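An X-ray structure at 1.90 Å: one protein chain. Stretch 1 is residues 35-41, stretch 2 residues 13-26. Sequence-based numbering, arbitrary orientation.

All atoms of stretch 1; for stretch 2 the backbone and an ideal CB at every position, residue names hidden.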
# COMPACT_ATOMS: atom_id res chain seq x y z
N TRP A 35 -10.40 15.71 8.46
CA TRP A 35 -10.56 14.59 7.54
C TRP A 35 -9.21 13.99 7.09
O TRP A 35 -9.20 13.04 6.33
CB TRP A 35 -11.31 15.03 6.35
CG TRP A 35 -12.73 15.26 6.58
CD1 TRP A 35 -13.40 15.33 7.77
CD2 TRP A 35 -13.69 15.51 5.55
NE1 TRP A 35 -14.75 15.61 7.53
CE2 TRP A 35 -14.94 15.74 6.19
CE3 TRP A 35 -13.62 15.57 4.16
CZ2 TRP A 35 -16.11 16.03 5.47
CZ3 TRP A 35 -14.79 15.87 3.44
CH2 TRP A 35 -16.01 16.09 4.11
N PHE A 36 -8.09 14.55 7.52
CA PHE A 36 -6.77 14.07 7.09
C PHE A 36 -6.19 13.14 8.09
O PHE A 36 -6.26 13.42 9.32
CB PHE A 36 -5.80 15.28 6.84
CG PHE A 36 -6.16 16.07 5.64
CD1 PHE A 36 -7.19 17.05 5.71
CD2 PHE A 36 -5.59 15.80 4.43
CE1 PHE A 36 -7.54 17.76 4.55
CE2 PHE A 36 -5.97 16.48 3.30
CZ PHE A 36 -6.95 17.49 3.36
N THR A 37 -5.58 12.01 7.62
CA THR A 37 -4.71 11.18 8.44
C THR A 37 -3.31 11.16 7.78
O THR A 37 -3.17 11.39 6.57
CB THR A 37 -5.25 9.71 8.59
OG1 THR A 37 -5.20 9.10 7.31
CG2 THR A 37 -6.64 9.64 9.12
N PHE A 38 -2.30 10.93 8.61
CA PHE A 38 -0.91 10.89 8.20
C PHE A 38 -0.26 9.69 8.83
O PHE A 38 -0.40 9.48 10.09
CB PHE A 38 -0.18 12.15 8.64
CG PHE A 38 -0.86 13.41 8.24
CD1 PHE A 38 -0.59 14.00 7.00
CD2 PHE A 38 -1.79 13.99 9.08
CE1 PHE A 38 -1.25 15.18 6.62
CE2 PHE A 38 -2.42 15.16 8.71
CZ PHE A 38 -2.16 15.72 7.46
N GLU A 39 0.50 8.97 8.03
CA GLU A 39 1.28 7.82 8.54
C GLU A 39 2.69 7.82 8.09
O GLU A 39 2.99 8.15 6.92
CB GLU A 39 0.69 6.55 7.98
CG GLU A 39 -0.65 6.26 8.40
CD GLU A 39 -1.25 5.13 7.56
OE1 GLU A 39 -0.81 3.96 7.77
OE2 GLU A 39 -2.17 5.43 6.73
N TYR A 40 3.57 7.40 8.95
CA TYR A 40 4.86 6.85 8.61
C TYR A 40 4.64 5.36 8.29
O TYR A 40 4.01 4.66 9.10
CB TYR A 40 5.80 6.98 9.83
CG TYR A 40 7.02 6.12 9.78
CD1 TYR A 40 8.16 6.55 9.16
CD2 TYR A 40 7.07 4.86 10.39
CE1 TYR A 40 9.29 5.76 9.13
CE2 TYR A 40 8.22 4.06 10.33
CZ TYR A 40 9.33 4.54 9.78
OH TYR A 40 10.50 3.79 9.73
N VAL A 41 5.16 4.89 7.18
CA VAL A 41 5.06 3.47 6.79
C VAL A 41 6.46 2.85 6.96
O VAL A 41 7.42 3.38 6.43
CB VAL A 41 4.60 3.28 5.32
CG1 VAL A 41 4.37 1.79 5.11
CG2 VAL A 41 3.31 4.08 5.12
N UNK A 13 10.79 12.79 11.48
CA UNK A 13 10.64 13.78 10.35
C UNK A 13 9.20 13.76 9.79
O UNK A 13 8.60 14.84 9.53
CB UNK A 13 11.63 13.47 9.23
N UNK A 14 8.61 12.55 9.71
CA UNK A 14 7.19 12.45 9.32
C UNK A 14 6.29 13.12 10.35
O UNK A 14 5.31 13.89 10.06
CB UNK A 14 6.78 10.99 9.15
N UNK A 15 6.58 12.86 11.64
CA UNK A 15 5.82 13.54 12.70
C UNK A 15 5.90 15.07 12.52
O UNK A 15 4.85 15.76 12.52
CB UNK A 15 6.35 13.14 14.08
N UNK A 16 7.12 15.58 12.36
CA UNK A 16 7.30 17.04 12.20
C UNK A 16 6.62 17.65 10.94
O UNK A 16 6.14 18.75 10.95
CB UNK A 16 8.80 17.35 12.15
N UNK A 17 6.67 16.92 9.85
CA UNK A 17 6.00 17.25 8.61
C UNK A 17 4.55 17.52 8.86
O UNK A 17 3.96 18.36 8.21
CB UNK A 17 6.16 16.13 7.58
N UNK A 18 3.93 16.82 9.79
CA UNK A 18 2.51 16.95 10.02
C UNK A 18 2.10 18.22 10.85
O UNK A 18 0.94 18.53 10.90
CB UNK A 18 2.02 15.69 10.73
N UNK A 19 3.07 18.90 11.40
CA UNK A 19 2.73 20.11 12.25
C UNK A 19 2.05 21.12 11.35
O UNK A 19 2.64 21.59 10.39
CB UNK A 19 3.97 20.73 12.90
N UNK A 20 0.81 21.45 11.68
CA UNK A 20 0.01 22.45 10.94
C UNK A 20 -0.54 21.97 9.59
O UNK A 20 -1.22 22.73 8.87
CB UNK A 20 0.86 23.70 10.70
N UNK A 21 -0.20 20.72 9.22
CA UNK A 21 -0.33 20.31 7.82
C UNK A 21 -1.78 20.12 7.44
O UNK A 21 -2.18 20.50 6.32
CB UNK A 21 0.45 19.02 7.56
N UNK A 22 -2.58 19.59 8.33
CA UNK A 22 -3.97 19.32 7.99
C UNK A 22 -4.74 20.64 7.79
O UNK A 22 -5.64 20.66 7.00
CB UNK A 22 -4.63 18.47 9.08
N UNK A 23 -4.40 21.70 8.56
CA UNK A 23 -4.97 23.06 8.29
C UNK A 23 -4.70 23.48 6.88
O UNK A 23 -5.59 23.92 6.15
CB UNK A 23 -4.39 24.11 9.24
N UNK A 24 -3.44 23.44 6.46
CA UNK A 24 -3.10 23.89 5.13
C UNK A 24 -3.73 23.04 4.08
O UNK A 24 -4.26 23.49 3.06
CB UNK A 24 -1.58 23.91 4.94
N UNK A 25 -3.74 21.73 4.35
CA UNK A 25 -4.34 20.81 3.31
C UNK A 25 -5.84 21.00 3.16
O UNK A 25 -6.35 20.96 2.03
CB UNK A 25 -4.07 19.35 3.67
N UNK A 26 -6.49 21.16 4.28
CA UNK A 26 -7.92 21.43 4.34
C UNK A 26 -8.29 22.67 3.55
O UNK A 26 -9.32 22.71 2.84
CB UNK A 26 -8.37 21.59 5.79

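Position 13 is helical, with nothing of stretch 1 within 5.5 Å of its ideal CB. Stretch 1 sets no preference. The residue is K13.

At position 14 CA-to-CB points toward the strand. The ideal CB lies 4.2 Å from Y40 CB and 5.2 Å from E39 O. No charged group of stretch 1 lies at the CB, and carbons of Y40 are close, so a medium apolar side chain such as valine, isoleucine or leucine would suit. The residue is V14. Its CG2 meets the edge of the Y40 ring, 4.0 Å from Y40 CD1, and its CG1 lies 3.9 Å from Y40 N.

Positions 15 and 16 turn away from or lie out of reach of stretch 1, and polar residues would fit. They are R15 and D16, joined by a salt bridge, R15 NH2 to D16 OD1 at 3.0 Å.

Position 17 points sideways, and many side chains would fit. In F17 the ring end comes nearer, but F17 CE2 stays 5.0 Å from F38 CD1.

Position 18 points toward F38, with the ideal CB 4.4 Å from F38 CG. The space is short, so alanine, serine, threonine or valine are candidates. The residue is T18. Its CG2 packs 3.4 Å from F38 CB, while OG1 donates a hydrogen bond to R15 O at 2.7 Å.

Position 19 is out of reach of stretch 1, which sets no preference. It is A19.

Position 20 has phi 75°, which favours glycine. It is G20, the N-cap of the next helix.

Position 21 points toward the tip of the F38 ring, its ideal CB 4.2 Å from F38 CZ. An apolar side chain suits. The residue is L21, with CD2 3.6 Å from F38 CE1.

Position 22 points sideways between two phenylalanines. The ideal CB is 4.0 Å from F38 CE2 and 4.1 Å from F36 CB, so a small residue fits easily. It is A22; its CB touches both side chains at these same distances.

Positions 23 and 24 have nothing of stretch 1 near, and polar D23 and E24 fit.

Position 25 points toward the F36 ring, with a tight 3.4 Å from ideal CB to F36 CZ. Apolar residues suit. L25 places CB over one face of that ring, 3.8 Å from the F36 centroid, a CH-pi contact. Its CD1 reaches the edge of the F38 ring, 3.8 Å from F38 CE1.

At position 26 a CB would be crowded by A22 O, at 3.1 Å, so glycine is easiest. G26 brings its N within 3.6 Å of F36 CE1.

Stretch 2 (13-26) KVRDFTAGLADELG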
# COMPACT_ATOMS: atom_id res chain seq x y z
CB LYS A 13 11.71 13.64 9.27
CG LYS A 13 13.16 13.77 9.79
CD LYS A 13 13.27 15.09 10.54
CE LYS A 13 14.76 15.44 10.80
NZ LYS A 13 14.94 15.73 12.24
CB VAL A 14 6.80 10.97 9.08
CG1 VAL A 14 5.34 10.91 8.68
CG2 VAL A 14 7.70 10.38 8.03
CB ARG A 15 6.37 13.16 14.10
CG ARG A 15 5.67 13.81 15.30
CD ARG A 15 6.60 13.76 16.56
NE ARG A 15 7.76 14.65 16.41
CZ ARG A 15 8.71 14.83 17.33
NH1 ARG A 15 8.62 14.18 18.48
NH2 ARG A 15 9.73 15.67 17.11
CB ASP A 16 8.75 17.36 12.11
CG ASP A 16 9.51 17.12 13.46
OD1 ASP A 16 8.90 16.89 14.55
OD2 ASP A 16 10.74 17.12 13.31
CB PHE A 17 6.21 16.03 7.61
CG PHE A 17 5.39 16.06 6.38
CD1 PHE A 17 5.57 17.07 5.42
CD2 PHE A 17 4.54 14.99 6.06
CE1 PHE A 17 4.85 17.09 4.25
CE2 PHE A 17 3.86 14.99 4.85
CZ PHE A 17 4.01 16.03 3.95
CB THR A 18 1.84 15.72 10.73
OG1 THR A 18 2.22 15.59 12.14
CG2 THR A 18 2.09 14.36 9.90
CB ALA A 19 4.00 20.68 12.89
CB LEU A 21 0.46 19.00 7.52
CG LEU A 21 0.57 18.62 6.05
CD1 LEU A 21 1.15 19.75 5.17
CD2 LEU A 21 1.47 17.41 6.03
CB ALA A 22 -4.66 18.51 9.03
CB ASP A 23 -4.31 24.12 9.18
CG ASP A 23 -4.44 23.82 10.65
OD1 ASP A 23 -5.55 23.31 11.01
OD2 ASP A 23 -3.42 24.15 11.41
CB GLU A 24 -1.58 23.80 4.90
CG GLU A 24 -1.16 24.06 3.45
CD GLU A 24 -1.28 25.52 2.96
OE1 GLU A 24 -2.06 26.35 3.51
OE2 GLU A 24 -0.63 25.79 1.96
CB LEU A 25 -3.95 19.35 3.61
CG LEU A 25 -2.48 19.04 3.43
CD1 LEU A 25 -2.20 17.54 3.76
CD2 LEU A 25 -2.02 19.32 2.00
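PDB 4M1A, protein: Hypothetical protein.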